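Local coordinates for methylmalonyl-CoA carboxyltransferase 12S subunit (Propionibacterium freudenreichii, PDB 1ON3) that catalyses transfer of the carboxyl group of methylmalonyl-CoA to the biotin of the 1.3S subunit and forms the hexameric core of transcarboxylase, at the interface of chains A and B. Residues are numbered along the deposited sequence; one frame, centred on the assembly and turned at random. Chains: chain A/B, Methylmalonyl-CoA carboxyltransferase 12S subunit.

The interface of chains A and B. Residues chain A 162-167, 259, 359; chain B 393, 513-516, 518-520.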
loop_
_atom_site.group_PDB
_atom_site.type_symbol
_atom_site.label_atom_id
_atom_site.label_comp_id
_atom_site.label_asym_id
_atom_site.label_seq_id
_atom_site.Cartn_x
_atom_site.Cartn_y
_atom_site.Cartn_z
ATOM N N VAL A 162 -10.242 23.242 3.538
ATOM C CA VAL A 162 -9.722 22.181 4.381
ATOM C C VAL A 162 -9.229 21.024 3.536
ATOM O O VAL A 162 -8.211 20.403 3.859
ATOM C CB VAL A 162 -10.781 21.675 5.397
ATOM C CG1 VAL A 162 -10.179 20.556 6.272
ATOM C CG2 VAL A 162 -11.236 22.836 6.285
ATOM N N LYS A 163 -9.932 20.753 2.445
ATOM C CA LYS A 163 -9.545 19.654 1.563
ATOM C C LYS A 163 -8.132 19.919 1.006
ATOM O O LYS A 163 -7.319 19.000 0.875
ATOM C CB LYS A 163 -10.559 19.530 0.427
ATOM C CG LYS A 163 -10.451 18.259 -0.398
ATOM C CD LYS A 163 -11.422 18.324 -1.568
ATOM C CE LYS A 163 -11.319 17.085 -2.450
ATOM N NZ LYS A 163 -12.213 17.173 -3.636
ATOM N N LEU A 164 -7.847 21.183 0.703
ATOM C CA LEU A 164 -6.547 21.573 0.172
ATOM C C LEU A 164 -5.479 21.752 1.240
ATOM O O LEU A 164 -4.286 21.695 0.933
ATOM C CB LEU A 164 -6.648 22.883 -0.625
ATOM C CG LEU A 164 -6.982 22.806 -2.116
ATOM C CD1 LEU A 164 -8.434 22.310 -2.295
ATOM C CD2 LEU A 164 -6.809 24.196 -2.752
ATOM N N SER A 165 -5.908 21.954 2.484
ATOM C CA SER A 165 -4.984 22.199 3.585
ATOM C C SER A 165 -3.888 21.151 3.699
ATOM O O SER A 165 -4.161 19.950 3.856
ATOM C CB SER A 165 -5.746 22.302 4.913
ATOM O OG SER A 165 -4.902 22.776 5.945
ATOM N N GLY A 166 -2.643 21.616 3.629
ATOM C CA GLY A 166 -1.508 20.714 3.717
ATOM C C GLY A 166 -1.178 19.941 2.440
ATOM O O GLY A 166 -0.274 19.099 2.454
ATOM N N VAL A 167 -1.904 20.200 1.353
ATOM C CA VAL A 167 -1.641 19.516 0.082
ATOM C C VAL A 167 -0.977 20.503 -0.875
ATOM O O VAL A 167 0.083 20.207 -1.433
ATOM C CB VAL A 167 -2.934 18.946 -0.572
ATOM C CG1 VAL A 167 -2.565 18.143 -1.847
ATOM C CG2 VAL A 167 -3.659 18.026 0.420
ATOM N N ASN A 259 2.689 19.248 -1.519
ATOM C CA ASN A 259 3.319 18.449 -0.476
ATOM C C ASN A 259 4.148 17.246 -0.886
ATOM O O ASN A 259 4.681 16.546 -0.016
ATOM C CB ASN A 259 2.271 18.013 0.568
ATOM C CG ASN A 259 1.311 16.944 0.049
ATOM O OD1 ASN A 259 1.491 16.383 -1.036
ATOM N ND2 ASN A 259 0.285 16.652 0.840
ATOM N N SER A 359 4.178 20.159 6.975
ATOM C CA SER A 359 3.289 19.768 5.877
ATOM C C SER A 359 3.944 19.926 4.519
ATOM O O SER A 359 3.690 19.132 3.611
ATOM C CB SER A 359 1.994 20.591 5.872
ATOM O OG SER A 359 1.064 20.089 6.815
ATOM N N TYR B 393 -12.848 23.350 10.386
ATOM C CA TYR B 393 -11.762 22.455 10.008
ATOM C C TYR B 393 -12.048 21.034 10.510
ATOM O O TYR B 393 -12.051 20.078 9.732
ATOM C CB TYR B 393 -10.435 22.953 10.607
ATOM C CG TYR B 393 -9.246 22.105 10.228
ATOM C CD1 TYR B 393 -8.364 22.509 9.221
ATOM C CD2 TYR B 393 -9.026 20.872 10.845
ATOM C CE1 TYR B 393 -7.295 21.700 8.839
ATOM C CE2 TYR B 393 -7.964 20.057 10.475
ATOM C CZ TYR B 393 -7.102 20.474 9.474
ATOM O OH TYR B 393 -6.038 19.671 9.128
ATOM N N ARG B 513 -9.845 10.831 1.408
ATOM C CA ARG B 513 -9.266 12.146 1.693
ATOM C C ARG B 513 -7.926 12.261 0.971
ATOM O O ARG B 513 -7.199 11.272 0.836
ATOM C CB ARG B 513 -9.049 12.329 3.197
ATOM C CG ARG B 513 -10.333 12.429 3.997
ATOM C CD ARG B 513 -11.136 13.650 3.575
ATOM N NE ARG B 513 -10.487 14.889 3.994
ATOM C CZ ARG B 513 -10.855 16.100 3.587
ATOM N NH1 ARG B 513 -11.871 16.245 2.738
ATOM N NH2 ARG B 513 -10.214 17.167 4.038
ATOM N N PRO B 514 -7.587 13.465 0.476
ATOM C CA PRO B 514 -6.316 13.666 -0.231
ATOM C C PRO B 514 -5.128 13.258 0.651
ATOM O O PRO B 514 -5.183 13.412 1.872
ATOM C CB PRO B 514 -6.321 15.171 -0.525
ATOM C CG PRO B 514 -7.777 15.491 -0.641
ATOM C CD PRO B 514 -8.382 14.708 0.496
ATOM N N ALA B 515 -4.064 12.741 0.032
ATOM C CA ALA B 515 -2.859 12.327 0.760
ATOM C C ALA B 515 -2.145 13.557 1.318
ATOM O O ALA B 515 -1.939 14.529 0.603
ATOM C CB ALA B 515 -1.909 11.560 -0.170
ATOM N N LYS B 516 -1.775 13.506 2.591
ATOM C CA LYS B 516 -1.082 14.617 3.238
ATOM C C LYS B 516 -0.549 14.112 4.569
ATOM O O LYS B 516 -1.087 13.147 5.123
ATOM C CB LYS B 516 -2.063 15.774 3.485
ATOM C CG LYS B 516 -3.203 15.433 4.456
ATOM C CD LYS B 516 -4.190 16.617 4.634
ATOM C CE LYS B 516 -5.032 16.811 3.377
ATOM N NZ LYS B 516 -6.027 17.916 3.496
ATOM N N HIS B 518 -0.652 15.867 7.185
ATOM C CA HIS B 518 -1.743 16.396 8.004
ATOM C C HIS B 518 -2.113 17.756 7.428
ATOM O O HIS B 518 -1.323 18.356 6.696
ATOM C CB HIS B 518 -1.306 16.546 9.472
ATOM C CG HIS B 518 -0.037 17.322 9.661
ATOM N ND1 HIS B 518 0.037 18.687 9.491
ATOM C CD2 HIS B 518 1.221 16.913 9.960
ATOM C CE1 HIS B 518 1.286 19.086 9.668
ATOM N NE2 HIS B 518 2.025 18.030 9.953
ATOM N N GLY B 519 -3.319 18.225 7.731
ATOM C CA GLY B 519 -3.751 19.527 7.263
ATOM C C GLY B 519 -3.201 20.583 8.209
ATOM O O GLY B 519 -2.419 20.254 9.100
ATOM N N ASN B 520 -3.610 21.838 8.025
ATOM C CA ASN B 520 -3.149 22.958 8.856
ATOM C C ASN B 520 -4.251 23.313 9.859
ATOM O O ASN B 520 -5.056 24.209 9.612
ATOM C CB ASN B 520 -2.846 24.177 7.959
ATOM C CG ASN B 520 -2.168 25.331 8.710
ATOM O OD1 ASN B 520 -2.214 25.397 9.938
ATOM N ND2 ASN B 520 -1.547 26.258 7.957
HETATM O O HOH W 1 -7.038 18.785 5.972
#
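In this carboxyltransferase-family homohexamer, the C-terminal tail of chain B, an extended loop at residues 513-520, lies against the end of helix 148-164 of chain A and the turn that follows; two-fold symmetry repeats the contact with the chains exchanged. B:Lys516 enters tip first. Its CG sits in the crowded position between backbone N and carbonyl carbon (chi1 64°), and a bend at chi3 (72°) turns the ammonium toward the helix C-terminus. There NZ donates to the carbonyl A:Ser165 O at 2.8 Å, within the carbonyl plane, and to A:Lys163 O at 3.1 Å, this time from above the plane. A water held by NZ bridges to A:Val162 O, so the amine bonds the carbonyls of A:Lys163 and A:Ser165 directly and reaches that of A:Val162 through the water, and the partial negative charge of the helix terminus probably favours its protonated form. Beside the ammonium, A:Val167 CG2 presses on B:Lys516 CE at 3.5 Å, the two side chains crossing near a right angle. An alanine here would remove the ammonium and its methylene stem, and would probably cost A:Lys163 O, at the helix end, and A:Ser165 O, just beyond it, this donor from the other chain and loosen the packing on A:Val167.

Flanking bonds are likely to hold the tail backbone in place. The amide of A:Asn259 uses ND2 twice: almost in its own plane to a lone pair of B:Ala515 O (3.1 Å, 162° at H), and, more bent, to A:Gly166 O, which ties the turn to the tail. A:Ser165 OG, anti to its backbone N, accepts from the backbone B:Asn520 N at 2.6 Å and also lies at the edge of the B:Tyr393 ring, in plane. A:Val162 CG1 rests over one face of that ring, toward its rim. On the far flank A:Ser359 OG donates to B:His518 O at 3.0 Å from above the carbonyl plane, while B:His518 ND1 donates a hydrogen bond to B:Gly519 O, which lies in the ring plane and should restrain ring rotation.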